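Local coordinates for sulfate permease family protein (Vibrio cholerae, PDB 4DGH), which is probably a membrane anion transporter of the SulP family, represented here by its STAS domain, at residues T69-E72 with M73-F77. Sequence-based numbering, arbitrary orientation. Where two conformers were deposited one is given.
Sequences TLEE and MIQSF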
ATOM      1  N   THR A  69      18.086  -0.824  -4.732  1.00 23.12           N
ATOM      2  CA  THR A  69      17.257  -0.711  -3.522  1.00 22.26           C
ATOM      3  C   THR A  69      17.561  -1.808  -2.527  1.00 22.68           C
ATOM      4  O   THR A  69      17.684  -1.548  -1.315  1.00 22.72           O
ATOM      5  CB  THR A  69      15.777  -0.677  -3.954  1.00 23.87           C
ATOM      6  OG1 THR A  69      15.628   0.441  -4.815  1.00 26.20           O
ATOM      7  CG2 THR A  69      14.821  -0.451  -2.785  1.00 24.76           C
ATOM      8  N   LEU A  70      17.624  -3.061  -3.011  1.00 22.22           N
ATOM      9  CA  LEU A  70      17.909  -4.193  -2.132  1.00 20.82           C
ATOM     10  C   LEU A  70      19.316  -4.042  -1.530  1.00 22.13           C
ATOM     11  O   LEU A  70      19.537  -4.357  -0.353  1.00 19.92           O
ATOM     12  CB  LEU A  70      17.778  -5.524  -2.875  1.00 19.46           C
ATOM     13  CG  LEU A  70      18.144  -6.794  -2.179  1.00 20.86           C
ATOM     14  CD1 LEU A  70      17.256  -7.008  -0.941  1.00 22.18           C
ATOM     15  CD2 LEU A  70      17.927  -8.024  -3.031  1.00 20.44           C
ATOM     16  N   GLU A  71      20.289  -3.645  -2.366  1.00 22.67           N
ATOM     17  CA  GLU A  71      21.631  -3.377  -1.857  1.00 26.93           C
ATOM     18  C   GLU A  71      21.686  -2.364  -0.680  1.00 25.34           C
ATOM     19  O   GLU A  71      22.314  -2.615   0.344  1.00 24.04           O
ATOM     20  CB  GLU A  71      22.526  -2.924  -3.029  1.00 31.54           C
ATOM     21  CG  GLU A  71      23.879  -2.485  -2.503  1.00 42.09           C
ATOM     22  CD  GLU A  71      24.836  -2.072  -3.597  1.00 56.29           C
ATOM     23  OE1 GLU A  71      24.343  -1.717  -4.718  1.00 63.21           O
ATOM     24  OE2 GLU A  71      26.080  -2.082  -3.316  1.00 64.25           O
ATOM     25  N   GLU A  72      21.059  -1.221  -0.855  1.00 26.36           N
ATOM     26  CA  GLU A  72      21.033  -0.143   0.136  1.00 28.18           C
ATOM     27  C   GLU A  72      20.353  -0.642   1.404  1.00 25.01           C
ATOM     28  O   GLU A  72      20.879  -0.421   2.488  1.00 24.21           O
ATOM     29  CB  GLU A  72      20.256   1.082  -0.401  1.00 35.73           C
ATOM     30  CG  GLU A  72      20.127   2.198   0.634  1.00 45.90           C
ATOM     31  CD  GLU A  72      19.729   3.570   0.033  1.00 65.48           C
ATOM     32  OE1 GLU A  72      18.821   3.634  -0.856  1.00 68.37           O
ATOM     33  OE2 GLU A  72      20.312   4.619   0.462  1.00 70.96           O
HETATM   34  N   MSE A  73      19.229  -1.344   1.271  0.70 22.92           N
HETATM   35  CA  MSE A  73      18.570  -1.932   2.441  0.70 22.69           C
HETATM   36  C   MSE A  73      19.470  -2.870   3.229  0.70 21.58           C
HETATM   37  O   MSE A  73      19.537  -2.805   4.448  0.70 20.86           O
HETATM   38  CB  MSE A  73      17.337  -2.698   1.957  0.70 24.20           C
HETATM   39  CG  MSE A  73      16.392  -2.857   3.136  0.70 28.22           C
HETATM   40 SE   MSE A  73      14.971  -4.106   2.588  0.63 32.77          SE
HETATM   41  CE  MSE A  73      13.780  -4.266   4.115  0.70 35.32           C
ATOM     42  N   ILE A  74      20.149  -3.765   2.538  1.00 21.72           N
ATOM     43  CA  ILE A  74      21.033  -4.701   3.222  1.00 21.36           C
ATOM     44  C   ILE A  74      22.197  -3.992   3.868  1.00 22.33           C
ATOM     45  O   ILE A  74      22.657  -4.374   4.976  1.00 20.73           O
ATOM     46  CB  ILE A  74      21.567  -5.737   2.198  1.00 21.49           C
ATOM     47  CG1 ILE A  74      20.392  -6.657   1.807  1.00 21.38           C
ATOM     48  CG2 ILE A  74      22.685  -6.548   2.855  1.00 21.79           C
ATOM     49  CD1 ILE A  74      20.717  -7.519   0.605  1.00 23.45           C
ATOM     50  N   GLN A  75      22.774  -3.031   3.151  1.00 22.32           N
ATOM     51  CA  GLN A  75      23.841  -2.175   3.741  0.50 25.10           C
ATOM     52  C   GLN A  75      23.394  -1.513   5.050  1.00 25.47           C
ATOM     53  O   GLN A  75      24.122  -1.482   5.996  1.00 25.22           O
ATOM     54  CB  GLN A  75      24.323  -1.125   2.749  0.50 25.72           C
ATOM     55  CG  GLN A  75      25.285  -1.739   1.747  0.50 26.74           C
ATOM     56  CD  GLN A  75      25.573  -0.856   0.544  0.50 28.67           C
ATOM     57  OE1 GLN A  75      24.885   0.136   0.293  0.50 30.17           O
ATOM     58  NE2 GLN A  75      26.599  -1.238  -0.226  0.50 28.26           N
ATOM     59  N   SER A  76      22.176  -0.992   5.053  1.00 25.89           N
ATOM     60  CA  SER A  76      21.623  -0.341   6.207  1.00 26.27           C
ATOM     61  C   SER A  76      21.411  -1.323   7.376  1.00 24.81           C
ATOM     62  O   SER A  76      21.628  -0.951   8.516  1.00 26.00           O
ATOM     63  CB  SER A  76      20.334   0.420   5.852  1.00 28.34           C
ATOM     64  OG  SER A  76      19.209  -0.470   5.883  1.00 34.52           O
ATOM     65  N   PHE A  77      21.099  -2.599   7.118  1.00 21.94           N
ATOM     66  CA  PHE A  77      21.019  -3.587   8.221  1.00 21.78           C
ATOM     67  C   PHE A  77      22.414  -3.988   8.715  1.00 21.04           C
ATOM     68  O   PHE A  77      22.642  -4.159   9.906  1.00 22.66           O
ATOM     69  CB  PHE A  77      20.229  -4.866   7.762  1.00 21.49           C
ATOM     70  CG  PHE A  77      18.838  -4.557   7.228  1.00 24.88           C
ATOM     71  CD1 PHE A  77      18.120  -3.450   7.713  1.00 27.61           C
ATOM     72  CD2 PHE A  77      18.235  -5.370   6.291  1.00 26.82           C
ATOM     73  CE1 PHE A  77      16.810  -3.174   7.265  1.00 26.67           C
ATOM     74  CE2 PHE A  77      16.934  -5.110   5.805  1.00 25.76           C
ATOM     75  CZ  PHE A  77      16.215  -4.023   6.308  1.00 25.83           C
TER
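Met73 N donates to Thr69 O at 3.0 Å, the first of the i to i+4 backbone bonds that carry the helix through this turn. The residue is selenomethionine; its CB rests against the carbonyl oxygens of Thr69 and Leu70, and the extended chain then leads away from 69-72. Ile74 N bonds Leu70 O, and the side chain of Ile74 leans back along the helix: with CG1 beside its own backbone N (chi1 -71°), CD1 comes within 3.8 Å of Leu70 CD1, and CG1 lies 3.3 Å from Leu70 O. Gln75 N binds Glu71 O nearly straight, at 169°. Its CG lies beside the backbone N and passes close to that same oxygen; in one of two conformers the extended chain carries NE2 to 3.2 Å from Glu71 OE2, with amide and carboxylate planes turned 48° apart. Ser76 N makes the fourth backbone bond, to Glu72 O, while Ser76 OG donates to Met73 O at 2.8 Å. Phe77 N continues the series onto Met73 O, from the same face of the carbonyl plane as Ser76 OG, and the Phe77 ring lies with one face over that oxygen. This is the amphipathic helix 64-78 of the beta-alpha-beta unit linking strands 51-55 and 83-87 of the STAS domain: Leu70 and Phe77 pack on strand 51-55, Ile74 on helix 102-106, and Met73 on Phe38 of helix 32-44, while Thr69 touches Val41 of the second subunit.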